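PDB 2YGK: DNA double-strand break repair nuclease NurA from Sulfolobus solfataricus, which is a manganese-dependent nuclease that processes the ends of linear double-stranded DNA, probably acting with HerA to resect the 5' strand during double-strand break repair. Local coordinates for residues C52-I57 against G127-M132; R207-T212 against F229-I234. One frame throughout, in Å; residues are numbered along the deposited sequence.

Contact 1. Residues C52-I57 against G127-M132; sequences CKFVAI and GDYILM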
# COMPACT_ATOMS: atom_id res chain seq x y z
N CYS A 52 -34.34 -15.11 10.06
CA CYS A 52 -33.08 -15.43 10.70
C CYS A 52 -32.19 -14.17 10.76
O CYS A 52 -32.10 -13.41 9.78
CB CYS A 52 -32.42 -16.57 9.93
SG CYS A 52 -30.68 -16.74 10.23
N LYS A 53 -31.56 -13.93 11.90
CA LYS A 53 -30.97 -12.63 12.18
C LYS A 53 -29.46 -12.67 12.07
O LYS A 53 -28.81 -13.52 12.66
CB LYS A 53 -31.39 -12.14 13.57
CG LYS A 53 -32.61 -11.25 13.57
CD LYS A 53 -33.00 -10.93 15.01
CE LYS A 53 -34.08 -9.84 15.11
NZ LYS A 53 -35.38 -10.41 14.62
N PHE A 54 -28.94 -11.72 11.30
CA PHE A 54 -27.52 -11.60 11.03
C PHE A 54 -27.04 -10.30 11.59
O PHE A 54 -27.67 -9.26 11.34
CB PHE A 54 -27.27 -11.58 9.54
CG PHE A 54 -27.69 -12.83 8.84
CD1 PHE A 54 -26.81 -13.90 8.71
CD2 PHE A 54 -28.97 -12.96 8.33
CE1 PHE A 54 -27.21 -15.07 8.08
CE2 PHE A 54 -29.37 -14.12 7.68
CZ PHE A 54 -28.48 -15.18 7.57
N VAL A 55 -25.94 -10.34 12.35
CA VAL A 55 -25.23 -9.14 12.75
C VAL A 55 -23.98 -9.11 11.89
O VAL A 55 -23.15 -10.01 11.96
CB VAL A 55 -24.84 -9.14 14.26
CG1 VAL A 55 -23.95 -7.92 14.60
CG2 VAL A 55 -26.06 -9.17 15.14
N ALA A 56 -23.82 -8.06 11.09
CA ALA A 56 -22.61 -7.89 10.28
C ALA A 56 -21.71 -6.79 10.86
O ALA A 56 -22.18 -5.80 11.37
CB ALA A 56 -22.99 -7.53 8.87
N ILE A 57 -20.40 -7.00 10.77
CA ILE A 57 -19.45 -6.04 11.20
C ILE A 57 -18.48 -5.81 10.08
O ILE A 57 -17.95 -6.79 9.51
CB ILE A 57 -18.64 -6.53 12.44
CG1 ILE A 57 -19.56 -6.70 13.68
CG2 ILE A 57 -17.51 -5.53 12.79
CD1 ILE A 57 -19.87 -8.14 14.03
N GLY A 127 -27.76 -11.94 17.37
CA GLY A 127 -28.21 -12.60 16.15
C GLY A 127 -28.02 -14.10 16.16
O GLY A 127 -27.55 -14.67 17.14
N ASP A 128 -28.41 -14.75 15.07
CA ASP A 128 -28.22 -16.18 14.93
C ASP A 128 -26.86 -16.46 14.33
O ASP A 128 -26.26 -17.50 14.59
CB ASP A 128 -29.31 -16.77 14.02
CG ASP A 128 -30.73 -16.52 14.56
OD1 ASP A 128 -30.96 -16.71 15.78
OD2 ASP A 128 -31.61 -16.10 13.76
N TYR A 129 -26.42 -15.56 13.46
CA TYR A 129 -25.10 -15.64 12.88
C TYR A 129 -24.41 -14.27 12.92
O TYR A 129 -25.08 -13.22 13.01
CB TYR A 129 -25.19 -16.07 11.43
CG TYR A 129 -25.66 -17.48 11.16
CD1 TYR A 129 -24.73 -18.51 11.02
CD2 TYR A 129 -26.99 -17.77 10.93
CE1 TYR A 129 -25.12 -19.81 10.70
CE2 TYR A 129 -27.41 -19.09 10.63
CZ TYR A 129 -26.46 -20.11 10.51
OH TYR A 129 -26.82 -21.43 10.21
N ILE A 130 -23.09 -14.30 12.86
CA ILE A 130 -22.29 -13.09 12.80
C ILE A 130 -21.52 -13.13 11.51
O ILE A 130 -20.86 -14.10 11.22
CB ILE A 130 -21.29 -13.01 13.97
CG1 ILE A 130 -22.02 -13.02 15.30
CG2 ILE A 130 -20.45 -11.72 13.89
CD1 ILE A 130 -21.08 -13.00 16.44
N LEU A 131 -21.63 -12.08 10.72
CA LEU A 131 -20.88 -11.98 9.48
C LEU A 131 -19.75 -10.98 9.64
O LEU A 131 -19.99 -9.79 9.83
CB LEU A 131 -21.78 -11.51 8.35
CG LEU A 131 -23.10 -12.23 8.26
CD1 LEU A 131 -23.88 -11.71 7.05
CD2 LEU A 131 -22.82 -13.75 8.15
N MSE A 132 -18.52 -11.46 9.55
CA MSE A 132 -17.35 -10.62 9.46
C MSE A 132 -16.92 -10.49 8.01
O MSE A 132 -17.08 -11.45 7.23
CB MSE A 132 -16.15 -11.23 10.21
CG MSE A 132 -16.44 -11.75 11.62
SE MSE A 132 -16.74 -10.37 12.92
CE MSE A 132 -15.15 -9.32 12.67
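K53 and D128, just ahead of the two parallel strands, hold each other with a double grip. The backbone N of K53 gives a nearly straight bond to OD2 of D128 (2.9 Å, 171°), reaching the carboxylate from above its plane, while K53 O accepts from two amides, D128 N at 2.7 Å and Y129 N at 3.2 Å. From there the bonds alternate in normal parallel fashion: V55 N to Y129 O, L131 N to V55 O, I57 N to L131 O. On one side of the sheet the F54 and Y129 rings run alongside each other, nearly parallel (17°) but offset so much, centroids 5.8 Å apart, that little of one lies over the other. C52 SG, anti to its backbone N (chi1 161°), meets the edge of the Y129 ring in its plane, 3.9 Å from CD2. F54 CD1 also touches L131 CD1 at 4.0 Å. An alanine at F54 would probably open a gap beside Y129 CB and the L131 methyls and leave the tyrosine ring without the aromatic that lies alongside it. On the other side I57 CD1 presses on I130 CG2 at 3.6 Å and also touches the selenium of M132, which is present as selenomethionine. Each strand runs directly into a manganese ligand, D58 and D133, and the parallel pairing is consistent with bringing the two aspartates together at the metal in this RNase H-like nuclease domain. Strands 70-82 and 197-201 flank the pair; helices 280-291 and 300-309 cover the F54 and L131 side, and helix 104-123 packs on I57 and M132.

Contact 2. Residues R207-T212 against F229-I234; sequences RDLFGT and FSKLII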
# COMPACT_ATOMS: atom_id res chain seq x y z
N ARG A 207 -5.61 -21.77 -2.86
CA ARG A 207 -5.35 -22.72 -3.95
C ARG A 207 -5.54 -24.15 -3.49
O ARG A 207 -5.23 -25.10 -4.21
CB ARG A 207 -3.92 -22.51 -4.50
CG ARG A 207 -3.81 -21.26 -5.38
CD ARG A 207 -2.40 -20.81 -5.61
NE ARG A 207 -2.34 -19.67 -6.55
CZ ARG A 207 -2.54 -18.40 -6.21
NH1 ARG A 207 -2.84 -18.06 -4.97
NH2 ARG A 207 -2.46 -17.46 -7.14
N ASP A 208 -6.10 -24.29 -2.29
CA ASP A 208 -6.33 -25.59 -1.70
C ASP A 208 -7.03 -26.49 -2.67
O ASP A 208 -6.70 -27.66 -2.75
CB ASP A 208 -7.20 -25.47 -0.45
CG ASP A 208 -6.42 -24.98 0.76
OD1 ASP A 208 -5.47 -25.69 1.16
OD2 ASP A 208 -6.76 -23.89 1.29
N LEU A 209 -7.99 -25.94 -3.41
CA LEU A 209 -8.80 -26.79 -4.29
C LEU A 209 -8.02 -27.25 -5.50
O LEU A 209 -7.74 -28.44 -5.62
CB LEU A 209 -10.09 -26.08 -4.75
CG LEU A 209 -11.24 -26.10 -3.76
CD1 LEU A 209 -12.46 -25.54 -4.45
CD2 LEU A 209 -11.48 -27.51 -3.22
N PHE A 210 -7.67 -26.31 -6.37
CA PHE A 210 -7.17 -26.63 -7.70
C PHE A 210 -5.67 -26.56 -7.85
O PHE A 210 -5.13 -27.13 -8.78
CB PHE A 210 -7.80 -25.69 -8.72
CG PHE A 210 -9.28 -25.67 -8.67
CD1 PHE A 210 -10.03 -26.76 -9.10
CD2 PHE A 210 -9.95 -24.55 -8.22
CE1 PHE A 210 -11.41 -26.74 -9.07
CE2 PHE A 210 -11.34 -24.52 -8.18
CZ PHE A 210 -12.07 -25.62 -8.61
N GLY A 211 -4.98 -25.84 -6.96
CA GLY A 211 -3.52 -25.79 -6.97
C GLY A 211 -2.92 -25.26 -8.27
O GLY A 211 -2.04 -25.89 -8.85
N THR A 212 -3.42 -24.10 -8.71
CA THR A 212 -3.01 -23.52 -9.98
C THR A 212 -2.34 -22.17 -9.74
O THR A 212 -2.21 -21.72 -8.61
CB THR A 212 -4.22 -23.34 -10.93
OG1 THR A 212 -5.06 -22.28 -10.46
CG2 THR A 212 -5.02 -24.64 -11.04
N PHE A 229 -22.03 -24.23 -4.42
CA PHE A 229 -21.00 -24.33 -3.42
C PHE A 229 -19.96 -25.31 -3.80
O PHE A 229 -20.18 -26.20 -4.59
CB PHE A 229 -21.59 -24.70 -2.07
CG PHE A 229 -22.22 -26.03 -2.03
CD1 PHE A 229 -23.53 -26.21 -2.47
CD2 PHE A 229 -21.52 -27.12 -1.56
CE1 PHE A 229 -24.14 -27.48 -2.43
CE2 PHE A 229 -22.11 -28.39 -1.52
CZ PHE A 229 -23.41 -28.57 -1.95
N SER A 230 -18.77 -25.14 -3.26
CA SER A 230 -17.66 -25.98 -3.66
C SER A 230 -17.47 -27.13 -2.72
O SER A 230 -18.00 -27.13 -1.61
CB SER A 230 -16.39 -25.15 -3.58
OG SER A 230 -16.04 -24.92 -2.23
N LYS A 231 -16.65 -28.08 -3.13
CA LYS A 231 -16.04 -28.98 -2.19
C LYS A 231 -15.57 -28.20 -0.95
O LYS A 231 -15.06 -27.07 -1.05
CB LYS A 231 -14.88 -29.71 -2.85
CG LYS A 231 -14.03 -30.49 -1.88
CD LYS A 231 -13.25 -31.62 -2.58
CE LYS A 231 -12.87 -32.71 -1.56
NZ LYS A 231 -11.61 -33.44 -1.88
N LEU A 232 -15.78 -28.82 0.21
CA LEU A 232 -15.42 -28.28 1.50
C LEU A 232 -13.99 -28.59 1.75
O LEU A 232 -13.53 -29.65 1.42
CB LEU A 232 -16.29 -28.89 2.61
CG LEU A 232 -17.70 -28.29 2.68
CD1 LEU A 232 -18.41 -28.23 1.30
CD2 LEU A 232 -18.59 -29.07 3.67
N ILE A 233 -13.28 -27.62 2.31
CA ILE A 233 -11.88 -27.74 2.58
C ILE A 233 -11.76 -27.59 4.07
O ILE A 233 -12.42 -26.73 4.65
CB ILE A 233 -11.09 -26.58 1.95
CG1 ILE A 233 -11.45 -26.40 0.48
CG2 ILE A 233 -9.61 -26.80 2.13
CD1 ILE A 233 -10.61 -25.33 -0.22
N ILE A 234 -10.92 -28.44 4.67
CA ILE A 234 -10.70 -28.45 6.10
C ILE A 234 -9.27 -28.02 6.32
O ILE A 234 -8.35 -28.63 5.81
CB ILE A 234 -11.05 -29.84 6.69
CG1 ILE A 234 -12.54 -30.12 6.48
CG2 ILE A 234 -10.73 -29.92 8.18
CD1 ILE A 234 -12.93 -31.54 6.61
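I233 reaches L209 and D208 through an extended side chain: CG1 stands anti to the carbonyl carbon (chi1 -50°) and CD1 stands anti to CA (chi2 -175°), which carries the terminal methyl across to the loop. L209 likewise sets CG anti to its carbonyl carbon (chi1 -81°), which puts CG against I233 CD1. The two side chains cross obliquely, I233 CD1 lying 3.7 Å from L209 CG and close to CD2 as well. L209 then divides its methyls: CD1 rests 4.0 Å from S230 CB, whereas CD2 meets CB and CG of K231 and CG1 of I233. D208 adds its aliphatic part, with CB 3.4 Å from I233 CD1 and 3.8 Å from I233 CG2. Its carboxylate is turned to another partner, OD2 forming a salt bridge with K235 farther along the same strand. The contact between the segments is apolar; the D208 carboxylate and S230 OG find their polar partners other than across it. S230 OG bonds K231 O at 2.6 Å and also receives the backbone N of Y260. The loop keeps its own shape: G211 N bonds R207 O, and R207 NE meets T212 O at 2.9 Å in the guanidinium plane. D216 takes the backbone N atoms of L209 and F210, while Y38 packs on both of these side chains. Far from the manganese site, this is surface packing of a loop that links strand 197-201 to helix 216-223, laid against the interrupted middle of strand 228-236 near one margin of the mixed sheet of the nuclease domain.

In the fold
Contact 1 is partly buried, most of its strand residues inside and its loop end nearer solvent; contact 2 lies at the surface, their centres about 25 Å apart and their nearest atoms about 13 Å. Both involve the same mixed sheet, at different places: contact 1 joins two adjacent strands within it, whereas contact 2 lays a loop on strand 228-236, next to the edge strand 39-41. The chemistry follows. Regular backbone hydrogen bonds, with one carboxylate, and packing on both sheet faces hold 52-57 to 127-132, next to the manganese ligands; a few aliphatic groups join 207-212 to 229-234, with less than half the buried area and no metal nearby.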